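Local coordinates for protein porin (Rhodobacter capsulatus, PDB 2POR) that forms channels, as a homotrimer of barrels in the outer membrane, that let small hydrophilic solutes up to about 0.6 kDa diffuse passively, at residues 86-91 with 98-103; 163-168 with 182-187; 195-200 with 232-237. All coordinates share one frame; numbering follows the deposited sequence.

Contact 1 of 3, residues 86-91 with 98-103; sequences LYEVGY and GGNDIP. With CA (calcium ion), chain C; C8E ((hydroxyethyloxy)tri(ethyloxy)octane), chain E.
Leu86 and Asn100 are joined by two hydrogen bonds of opposite direction. Leu86 N donates to Asn100 O at 3.2 Å, and Asn100 ND2 returns a nearly straight bond (177° at the hydrogen) to Leu86 O at 3.0 Å. That acceptor lies in the amide plane of Asn100, whereas ND2 sits above the plane of the Leu86 carbonyl. Asn100 CG stands between its backbone N and carbonyl carbon (chi1 65°), which brings it 3.7 Å from Glu88 CA. The other end of the same amide is a metal ligand: Asn100 OD1 lies 2.3 Å from the calcium ion, and Asp101 OD1 coordinates it at 2.2 Å. Asp93 and Asp95 supply further ligands. All of this belongs to the long loop between strands 68-73 and 118-125, which folds into the barrel and narrows the pore, as in general porins. Water 1, itself a calcium ligand, accepts from Asn100 ND2 and donates to Glu88 OE1 at 2.8 Å. Between the two segments, the apolar contact is that of Leu86 and Ile102, whose side chains meet at about a right angle, with Leu86 CG 3.9 Å from Ile102 CG1. An alanine in place of Leu86 would probably open a gap beside Ile102 CG1 and CD1.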
loop_
_atom_site.group_PDB
_atom_site.type_symbol
_atom_site.label_atom_id
_atom_site.label_comp_id
_atom_site.label_asym_id
_atom_site.label_seq_id
_atom_site.Cartn_x
_atom_site.Cartn_y
_atom_site.Cartn_z
ATOM N N LEU A 86 -19.069 8.879 -21.210
ATOM C CA LEU A 86 -20.013 9.972 -21.305
ATOM C C LEU A 86 -19.765 10.848 -20.088
ATOM O O LEU A 86 -18.935 10.507 -19.218
ATOM C CB LEU A 86 -21.460 9.420 -21.336
ATOM C CG LEU A 86 -21.830 8.457 -22.456
ATOM C CD1 LEU A 86 -23.325 8.228 -22.309
ATOM C CD2 LEU A 86 -21.543 8.990 -23.870
ATOM N N TYR A 87 -20.448 11.987 -20.012
ATOM C CA TYR A 87 -20.285 12.955 -18.926
ATOM C C TYR A 87 -20.428 12.313 -17.538
ATOM O O TYR A 87 -21.438 11.700 -17.246
ATOM C CB TYR A 87 -21.328 14.090 -19.092
ATOM C CG TYR A 87 -21.191 15.189 -18.042
ATOM C CD1 TYR A 87 -20.092 16.047 -18.037
ATOM C CD2 TYR A 87 -22.164 15.307 -17.072
ATOM C CE1 TYR A 87 -19.986 17.013 -17.050
ATOM C CE2 TYR A 87 -22.059 16.258 -16.082
ATOM C CZ TYR A 87 -20.972 17.093 -16.086
ATOM O OH TYR A 87 -20.862 17.998 -15.062
ATOM N N GLU A 88 -19.464 12.500 -16.643
ATOM C CA GLU A 88 -19.449 11.901 -15.331
ATOM C C GLU A 88 -20.267 12.716 -14.390
ATOM O O GLU A 88 -20.063 13.916 -14.202
ATOM C CB GLU A 88 -18.002 11.793 -14.869
ATOM C CG GLU A 88 -17.897 11.121 -13.536
ATOM C CD GLU A 88 -16.477 10.827 -13.076
ATOM O OE1 GLU A 88 -15.709 10.162 -13.756
ATOM O OE2 GLU A 88 -16.141 11.237 -11.981
ATOM N N VAL A 89 -21.220 12.034 -13.788
ATOM C CA VAL A 89 -22.135 12.659 -12.859
ATOM C C VAL A 89 -21.829 12.256 -11.430
ATOM O O VAL A 89 -21.549 11.072 -11.175
ATOM C CB VAL A 89 -23.571 12.252 -13.270
ATOM C CG1 VAL A 89 -24.566 12.701 -12.200
ATOM C CG2 VAL A 89 -23.901 12.859 -14.634
ATOM N N GLY A 90 -21.960 13.285 -10.567
ATOM C CA GLY A 90 -21.859 13.271 -9.110
ATOM C C GLY A 90 -20.422 13.360 -8.563
ATOM O O GLY A 90 -19.475 12.925 -9.220
ATOM N N TYR A 91 -20.195 13.896 -7.358
ATOM C CA TYR A 91 -18.851 13.980 -6.812
ATOM C C TYR A 91 -18.281 12.608 -6.535
ATOM O O TYR A 91 -17.068 12.489 -6.504
ATOM C CB TYR A 91 -18.857 14.823 -5.539
ATOM C CG TYR A 91 -19.070 14.131 -4.197
ATOM C CD1 TYR A 91 -17.989 13.672 -3.496
ATOM C CD2 TYR A 91 -20.334 13.977 -3.663
ATOM C CE1 TYR A 91 -18.180 13.067 -2.279
ATOM C CE2 TYR A 91 -20.536 13.374 -2.433
ATOM C CZ TYR A 91 -19.448 12.924 -1.763
ATOM O OH TYR A 91 -19.599 12.300 -0.564
ATOM N N GLY A 98 -26.021 2.175 -13.181
ATOM C CA GLY A 98 -25.582 1.964 -14.563
ATOM C C GLY A 98 -24.321 2.781 -14.904
ATOM O O GLY A 98 -23.380 2.294 -15.549
ATOM N N GLY A 99 -24.417 4.054 -14.519
ATOM C CA GLY A 99 -23.305 4.974 -14.631
ATOM C C GLY A 99 -23.079 5.580 -15.992
ATOM O O GLY A 99 -23.738 5.293 -16.987
ATOM N N ASN A 100 -22.064 6.413 -16.069
ATOM C CA ASN A 100 -21.766 7.190 -17.279
ATOM C C ASN A 100 -20.851 6.449 -18.207
ATOM O O ASN A 100 -20.632 6.847 -19.339
ATOM C CB ASN A 100 -21.123 8.520 -16.843
ATOM C CG ASN A 100 -19.771 8.313 -16.173
ATOM O OD1 ASN A 100 -19.638 7.656 -15.138
ATOM N ND2 ASN A 100 -18.703 8.830 -16.759
ATOM N N ASP A 101 -20.225 5.365 -17.782
ATOM C CA ASP A 101 -19.231 4.670 -18.573
ATOM C C ASP A 101 -19.811 4.026 -19.783
ATOM O O ASP A 101 -20.906 3.490 -19.717
ATOM C CB ASP A 101 -18.549 3.597 -17.735
ATOM C CG ASP A 101 -17.946 4.102 -16.422
ATOM O OD1 ASP A 101 -18.435 4.999 -15.690
ATOM O OD2 ASP A 101 -16.900 3.564 -16.133
ATOM N N ILE A 102 -19.150 4.078 -20.910
ATOM C CA ILE A 102 -19.665 3.423 -22.079
ATOM C C ILE A 102 -19.346 1.927 -21.914
ATOM O O ILE A 102 -18.268 1.595 -21.402
ATOM C CB ILE A 102 -18.995 4.091 -23.345
ATOM C CG1 ILE A 102 -19.613 5.482 -23.573
ATOM C CG2 ILE A 102 -19.153 3.216 -24.596
ATOM C CD1 ILE A 102 -18.959 6.228 -24.787
ATOM N N PRO A 103 -20.230 0.988 -22.342
ATOM C CA PRO A 103 -20.074 -0.443 -22.088
ATOM C C PRO A 103 -19.135 -1.122 -23.049
ATOM O O PRO A 103 -19.566 -1.874 -23.935
ATOM C CB PRO A 103 -21.507 -0.974 -22.135
ATOM C CG PRO A 103 -22.191 -0.073 -23.138
ATOM C CD PRO A 103 -21.595 1.285 -22.831
HETATM CA CA CA C . -18.214 6.330 -13.891
HETATM C C1 C8E E . -21.161 -5.382 -23.703
HETATM C C2 C8E E . -20.785 -5.676 -22.272
HETATM C C3 C8E E . -21.668 -4.810 -21.441
HETATM C C4 C8E E . -21.194 -5.077 -20.041
HETATM C C5 C8E E . -21.392 -3.876 -19.124
HETATM C C6 C8E E . -22.823 -3.353 -19.046
HETATM C C7 C8E E . -23.051 -2.400 -17.857
HETATM C C8 C8E E . -24.496 -1.995 -17.967
HETATM O O9 C8E E . -25.185 -1.391 -16.892
HETATM C C10 C8E E . -26.419 -2.049 -16.621
HETATM C C11 C8E E . -27.288 -1.220 -15.739
HETATM O O12 C8E E . -28.211 -1.853 -14.866
HETATM C C13 C8E E . -27.672 -2.078 -13.558
HETATM C C14 C8E E . -27.678 -3.522 -13.039
HETATM O O15 C8E E . -28.923 -4.255 -13.030
HETATM C C16 C8E E . -29.331 -4.751 -11.736
HETATM C C17 C8E E . -30.576 -4.113 -11.069
HETATM O O18 C8E E . -31.402 -4.721 -10.037
HETATM C C19 C8E E . -32.421 -5.615 -10.573
HETATM C C20 C8E E . -33.907 -5.295 -10.294
HETATM O O21 C8E E . -34.079 -3.877 -10.158
HETATM O O HOH W 1 -16.720 7.823 -15.011
HETATM O O HOH W 2 -21.337 9.280 -13.351
HETATM O O HOH W 3 -16.363 5.061 -13.882
#

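Contact 2 of 3, residues 163-168 with 182-187; sequences VGLGYE and EQLELA
Glu185 N donates to Gly166 O at 2.8 Å, the shortest bond in a ladder that also pairs Gly164 with Ala187 and Glu168 with Gln183. Segments 163-168 and 182-187 run antiparallel (171°) with axes 4.6 Å apart. On the face of Glu168, Gln183 and Glu185, the acids meet: Glu168 OE2 lies 2.5 Å from Glu185 OE2, their chains crossing at about a right angle, a spacing so short that one of the two acids probably carries a proton. Gln183 NE2 donates to the anti lone pair of Glu185 OE2 at 2.9 Å. Glu168 OE1 is hydrogen-bonded to Thr106 OG1 and Glu168 OE2 to Leu105 N, while Glu185 OE1 is held by Ser79 OG. A CB on Gly166 would fall 3.0 Å from Glu185 OE1 as that carboxylate now stands, which suits a glycine. On the opposite face, Tyr167 CG lies anti to the backbone N (chi1 175°), beside the carbonyl carbon. Tyr167 OH donates to Glu182 OE1 at 3.1 Å, meeting the carboxylate from above, 59° out of its plane. Leu165 CB touches Leu186 CD2 at 4.0 Å, and Leu184 CD1 lies obliquely to the tyrosine ring. Polar groups on one face, bonded to pore-side elements, and leucines on the surface of the other are the alternation characteristic of a transmembrane β-hairpin in a porin barrel, here strands 161-171 and 181-192.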
loop_
_atom_site.group_PDB
_atom_site.type_symbol
_atom_site.label_atom_id
_atom_site.label_comp_id
_atom_site.label_asym_id
_atom_site.label_seq_id
_atom_site.Cartn_x
_atom_site.Cartn_y
_atom_site.Cartn_z
ATOM N N VAL A 163 -15.070 11.418 -35.449
ATOM C CA VAL A 163 -15.927 10.272 -35.598
ATOM C C VAL A 163 -15.007 9.064 -35.558
ATOM O O VAL A 163 -13.802 9.186 -35.791
ATOM C CB VAL A 163 -16.775 10.279 -36.938
ATOM C CG1 VAL A 163 -17.686 11.502 -36.896
ATOM C CG2 VAL A 163 -15.898 10.226 -38.180
ATOM N N GLY A 164 -15.489 7.884 -35.188
ATOM C CA GLY A 164 -14.626 6.721 -35.181
ATOM C C GLY A 164 -15.405 5.412 -35.092
ATOM O O GLY A 164 -16.635 5.411 -34.923
ATOM N N LEU A 165 -14.668 4.311 -35.191
ATOM C CA LEU A 165 -15.251 3.004 -35.023
ATOM C C LEU A 165 -14.267 2.066 -34.406
ATOM O O LEU A 165 -13.056 2.231 -34.479
ATOM C CB LEU A 165 -15.733 2.421 -36.344
ATOM C CG LEU A 165 -14.921 2.073 -37.557
ATOM C CD1 LEU A 165 -15.030 0.572 -37.829
ATOM C CD2 LEU A 165 -15.485 2.829 -38.769
ATOM N N GLY A 166 -14.828 1.092 -33.723
ATOM C CA GLY A 166 -14.032 0.136 -33.010
ATOM C C GLY A 166 -14.681 -1.228 -33.116
ATOM O O GLY A 166 -15.878 -1.343 -33.387
ATOM N N TYR A 167 -13.867 -2.227 -32.948
ATOM C CA TYR A 167 -14.313 -3.564 -33.002
ATOM C C TYR A 167 -13.519 -4.251 -31.930
ATOM O O TYR A 167 -12.290 -4.289 -31.896
ATOM C CB TYR A 167 -14.004 -4.087 -34.345
ATOM C CG TYR A 167 -14.362 -5.534 -34.385
ATOM C CD1 TYR A 167 -15.688 -5.938 -34.426
ATOM C CD2 TYR A 167 -13.320 -6.433 -34.322
ATOM C CE1 TYR A 167 -15.955 -7.293 -34.398
ATOM C CE2 TYR A 167 -13.582 -7.785 -34.287
ATOM C CZ TYR A 167 -14.897 -8.197 -34.324
ATOM O OH TYR A 167 -15.136 -9.554 -34.269
ATOM N N GLU A 168 -14.299 -4.943 -31.132
ATOM C CA GLU A 168 -13.792 -5.666 -29.988
ATOM C C GLU A 168 -14.249 -7.122 -29.952
ATOM O O GLU A 168 -15.395 -7.422 -30.311
ATOM C CB GLU A 168 -14.287 -5.016 -28.737
ATOM C CG GLU A 168 -14.173 -3.500 -28.582
ATOM C CD GLU A 168 -14.490 -3.088 -27.165
ATOM O OE1 GLU A 168 -13.642 -3.238 -26.293
ATOM O OE2 GLU A 168 -15.575 -2.613 -26.900
ATOM N N GLU A 182 -18.426 -10.469 -29.315
ATOM C CA GLU A 182 -17.850 -9.426 -30.140
ATOM C C GLU A 182 -18.755 -8.237 -30.066
ATOM O O GLU A 182 -19.923 -8.367 -29.667
ATOM C CB GLU A 182 -17.709 -9.825 -31.575
ATOM C CG GLU A 182 -19.009 -10.177 -32.238
ATOM C CD GLU A 182 -18.922 -10.257 -33.755
ATOM O OE1 GLU A 182 -17.993 -10.877 -34.288
ATOM O OE2 GLU A 182 -19.803 -9.668 -34.389
ATOM N N GLN A 183 -18.229 -7.043 -30.375
ATOM C CA GLN A 183 -19.021 -5.821 -30.345
ATOM C C GLN A 183 -18.370 -4.852 -31.324
ATOM O O GLN A 183 -17.138 -4.792 -31.398
ATOM C CB GLN A 183 -19.012 -5.246 -28.935
ATOM C CG GLN A 183 -19.890 -4.048 -28.735
ATOM C CD GLN A 183 -19.912 -3.704 -27.273
ATOM O OE1 GLN A 183 -20.540 -4.411 -26.522
ATOM N NE2 GLN A 183 -19.310 -2.677 -26.703
ATOM N N LEU A 184 -19.196 -4.171 -32.089
ATOM C CA LEU A 184 -18.758 -3.165 -33.032
ATOM C C LEU A 184 -19.270 -1.849 -32.510
ATOM O O LEU A 184 -20.415 -1.800 -32.065
ATOM C CB LEU A 184 -19.353 -3.395 -34.395
ATOM C CG LEU A 184 -19.047 -2.305 -35.450
ATOM C CD1 LEU A 184 -17.687 -2.535 -36.145
ATOM C CD2 LEU A 184 -20.177 -2.310 -36.456
ATOM N N GLU A 185 -18.493 -0.760 -32.524
ATOM C CA GLU A 185 -18.951 0.536 -32.031
ATOM C C GLU A 185 -18.753 1.637 -33.092
ATOM O O GLU A 185 -17.773 1.577 -33.854
ATOM C CB GLU A 185 -18.167 1.029 -30.810
ATOM C CG GLU A 185 -18.217 0.253 -29.502
ATOM C CD GLU A 185 -17.061 -0.686 -29.224
ATOM O OE1 GLU A 185 -15.968 -0.549 -29.754
ATOM O OE2 GLU A 185 -17.260 -1.587 -28.437
ATOM N N LEU A 186 -19.661 2.612 -33.102
ATOM C CA LEU A 186 -19.535 3.842 -33.881
ATOM C C LEU A 186 -19.655 4.894 -32.811
ATOM O O LEU A 186 -20.538 4.807 -31.946
ATOM C CB LEU A 186 -20.674 4.126 -34.852
ATOM C CG LEU A 186 -20.863 3.050 -35.863
ATOM C CD1 LEU A 186 -22.165 3.309 -36.584
ATOM C CD2 LEU A 186 -19.646 2.982 -36.757
ATOM N N ALA A 187 -18.773 5.882 -32.824
ATOM C CA ALA A 187 -18.823 6.918 -31.827
ATOM C C ALA A 187 -18.635 8.250 -32.553
ATOM O O ALA A 187 -17.989 8.311 -33.600
ATOM C CB ALA A 187 -17.698 6.698 -30.830
#

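Contact 3 of 3, residues 195-200 with 232-237; sequences TNVKAY and YGLSVD. With C8E ((hydroxyethyloxy)tri(ethyloxy)octane), chain H.
Tyr200 places CG between its backbone N and carbonyl carbon (chi1 70°), and chi2 of -80° turns the ring so that one face covers the backbone of Tyr232 and Gly233. Tyr232 CA makes a CH-pi contact 4.0 Å from the ring centroid, and Gly233 N lies 3.4 Å from Tyr200 CE1. Gly233 is the hydrogen-bonded partner of Tyr200 in the antiparallel ladder, and a CB on it would be tight against the ring; this is the aromatic rescue of glycine known from β-sheets. Tyr200 OH is hydrogen-bonded to Gln250 OE1 of strand 243-254. On the sheet face that carries Tyr200, at the other end of the segments, Asn196 ND2 donates to Asp237 OD2 at 3.1 Å, on its syn side but 33° out of the carboxylate plane. Water 4 donates to Asp237 OD1 at 2.8 Å and accepts from Ser235 OG, which also receives Tyr87 N from the long loop. On the other face, Val197 CG1 meets Leu234 CD1 at 3.8 Å, and C4 of the C8E molecule of chain H approaches Ala199 CB at 4.0 Å. The chemistry therefore splits by face: polar groups and water on the loop side, aliphatic groups where detergent binds, consistent with a wall between pore and lipid.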
loop_
_atom_site.group_PDB
_atom_site.type_symbol
_atom_site.label_atom_id
_atom_site.label_comp_id
_atom_site.label_asym_id
_atom_site.label_seq_id
_atom_site.Cartn_x
_atom_site.Cartn_y
_atom_site.Cartn_z
ATOM N N THR A 195 -20.008 23.668 -25.116
ATOM C CA THR A 195 -20.783 22.431 -25.190
ATOM C C THR A 195 -20.088 21.225 -25.805
ATOM O O THR A 195 -19.539 21.290 -26.903
ATOM C CB THR A 195 -22.064 22.741 -25.969
ATOM O OG1 THR A 195 -22.643 23.843 -25.262
ATOM C CG2 THR A 195 -23.051 21.588 -26.069
ATOM N N ASN A 196 -20.128 20.090 -25.122
ATOM C CA ASN A 196 -19.523 18.873 -25.627
ATOM C C ASN A 196 -20.657 17.896 -25.879
ATOM O O ASN A 196 -21.592 17.850 -25.060
ATOM C CB ASN A 196 -18.604 18.317 -24.586
ATOM C CG ASN A 196 -17.427 19.234 -24.309
ATOM O OD1 ASN A 196 -16.522 19.379 -25.133
ATOM N ND2 ASN A 196 -17.380 19.885 -23.155
ATOM N N VAL A 197 -20.660 17.155 -26.973
ATOM C CA VAL A 197 -21.709 16.197 -27.230
ATOM C C VAL A 197 -20.960 14.922 -27.551
ATOM O O VAL A 197 -19.949 14.974 -28.247
ATOM C CB VAL A 197 -22.575 16.632 -28.418
ATOM C CG1 VAL A 197 -23.636 15.585 -28.711
ATOM C CG2 VAL A 197 -23.342 17.885 -28.060
ATOM N N LYS A 198 -21.366 13.775 -27.016
ATOM C CA LYS A 198 -20.716 12.506 -27.305
ATOM C C LYS A 198 -21.897 11.548 -27.491
ATOM O O LYS A 198 -22.919 11.650 -26.783
ATOM C CB LYS A 198 -19.836 12.082 -26.123
ATOM C CG LYS A 198 -19.064 10.830 -26.512
ATOM C CD LYS A 198 -18.105 10.316 -25.453
ATOM C CE LYS A 198 -16.975 11.312 -25.274
ATOM N NZ LYS A 198 -15.935 10.834 -24.370
ATOM N N ALA A 199 -21.775 10.664 -28.472
ATOM C CA ALA A 199 -22.816 9.689 -28.780
ATOM C C ALA A 199 -22.180 8.417 -29.294
ATOM O O ALA A 199 -21.085 8.478 -29.877
ATOM C CB ALA A 199 -23.740 10.187 -29.866
ATOM N N TYR A 200 -22.783 7.237 -29.089
ATOM C CA TYR A 200 -22.199 6.018 -29.636
ATOM C C TYR A 200 -23.359 5.053 -29.936
ATOM O O TYR A 200 -24.457 5.222 -29.403
ATOM C CB TYR A 200 -21.224 5.351 -28.635
ATOM C CG TYR A 200 -21.939 4.731 -27.421
ATOM C CD1 TYR A 200 -22.349 5.508 -26.342
ATOM C CD2 TYR A 200 -22.238 3.356 -27.438
ATOM C CE1 TYR A 200 -23.061 4.924 -25.289
ATOM C CE2 TYR A 200 -22.950 2.771 -26.395
ATOM C CZ TYR A 200 -23.359 3.554 -25.329
ATOM O OH TYR A 200 -24.083 2.942 -24.313
ATOM N N TYR A 232 -26.648 2.027 -26.914
ATOM C CA TYR A 232 -26.413 3.336 -27.518
ATOM C C TYR A 232 -26.654 4.413 -26.468
ATOM O O TYR A 232 -27.337 4.164 -25.462
ATOM C CB TYR A 232 -27.323 3.561 -28.763
ATOM C CG TYR A 232 -28.769 3.137 -28.585
ATOM C CD1 TYR A 232 -29.099 1.823 -28.872
ATOM C CD2 TYR A 232 -29.719 4.030 -28.120
ATOM C CE1 TYR A 232 -30.391 1.393 -28.680
ATOM C CE2 TYR A 232 -31.026 3.608 -27.935
ATOM C CZ TYR A 232 -31.347 2.285 -28.215
ATOM O OH TYR A 232 -32.645 1.823 -28.006
ATOM N N GLY A 233 -26.085 5.616 -26.600
ATOM C CA GLY A 233 -26.266 6.655 -25.605
ATOM C C GLY A 233 -25.739 7.995 -26.102
ATOM O O GLY A 233 -25.132 8.136 -27.166
ATOM N N LEU A 234 -25.967 8.966 -25.276
ATOM C CA LEU A 234 -25.642 10.314 -25.640
ATOM C C LEU A 234 -25.370 11.109 -24.388
ATOM O O LEU A 234 -26.047 10.841 -23.374
ATOM C CB LEU A 234 -26.832 10.874 -26.336
ATOM C CG LEU A 234 -26.906 12.361 -26.473
ATOM C CD1 LEU A 234 -26.004 12.799 -27.623
ATOM C CD2 LEU A 234 -28.340 12.750 -26.643
ATOM N N SER A 235 -24.412 12.055 -24.411
ATOM C CA SER A 235 -24.335 12.986 -23.304
ATOM C C SER A 235 -24.066 14.381 -23.838
ATOM O O SER A 235 -23.486 14.527 -24.934
ATOM C CB SER A 235 -23.221 12.665 -22.287
ATOM O OG SER A 235 -21.880 12.719 -22.708
ATOM N N VAL A 236 -24.499 15.350 -23.028
ATOM C CA VAL A 236 -24.335 16.749 -23.351
ATOM C C VAL A 236 -23.876 17.433 -22.075
ATOM O O VAL A 236 -24.491 17.216 -21.019
ATOM C CB VAL A 236 -25.683 17.410 -23.809
ATOM C CG1 VAL A 236 -25.422 18.864 -24.211
ATOM C CG2 VAL A 236 -26.247 16.742 -25.038
ATOM N N ASP A 237 -22.818 18.250 -22.116
ATOM C CA ASP A 237 -22.495 19.091 -20.970
ATOM C C ASP A 237 -22.104 20.464 -21.498
ATOM O O ASP A 237 -21.571 20.556 -22.619
ATOM C CB ASP A 237 -21.339 18.544 -20.159
ATOM C CG ASP A 237 -20.027 18.337 -20.864
ATOM O OD1 ASP A 237 -19.825 17.302 -21.488
ATOM O OD2 ASP A 237 -19.184 19.216 -20.754
HETATM C C1 C8E H . -22.950 7.097 -34.387
HETATM C C2 C8E H . -23.735 7.635 -33.195
HETATM C C3 C8E H . -25.219 7.310 -33.247
HETATM C C4 C8E H . -25.883 7.536 -31.867
HETATM C C5 C8E H . -27.415 7.440 -31.897
HETATM C C6 C8E H . -28.137 7.297 -30.553
HETATM C C7 C8E H . -28.109 8.507 -29.634
HETATM C C8 C8E H . -29.436 8.613 -28.876
HETATM O O9 C8E H . -29.911 7.583 -27.985
HETATM C C10 C8E H . -30.295 8.077 -26.681
HETATM C C11 C8E H . -31.338 7.380 -25.768
HETATM O O12 C8E H . -32.729 7.237 -26.110
HETATM C C13 C8E H . -33.572 8.295 -25.627
HETATM C C14 C8E H . -34.909 7.930 -24.954
HETATM O O15 C8E H . -35.002 7.415 -23.611
HETATM C C16 C8E H . -35.868 8.228 -22.779
HETATM C C17 C8E H . -36.244 7.934 -21.293
HETATM O O18 C8E H . -35.335 8.071 -20.167
HETATM C C19 C8E H . -35.612 9.155 -19.268
HETATM C C20 C8E H . -34.706 10.376 -19.322
HETATM O O21 C8E H . -35.046 11.330 -18.320
HETATM O O HOH W 4 -20.967 15.293 -23.073
#

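In the fold
From the N terminus, the chain first meets contact 1, which closes a six-residue turn (92-97) carrying the calcium ligands Asp93 and Asp95. Contact 2 then pairs the two strands of a hairpin, closing 13 residues, and contact 3 closes 31, including helix 208-214. The three loops follow in series; none crosses or encloses another. Contacts 2 and 3 share one wall, since strands 181-192 and 195-207 are neighbours in the barrel, with Leu186 O packed on Tyr200 CB. The loop of contact 1 lies against that wall at both: Pro103 O probably bonds to Gln183 NE2, and Tyr87 packs on Asp237, joining the inward-folded loop to strands 181-192 and 226-240.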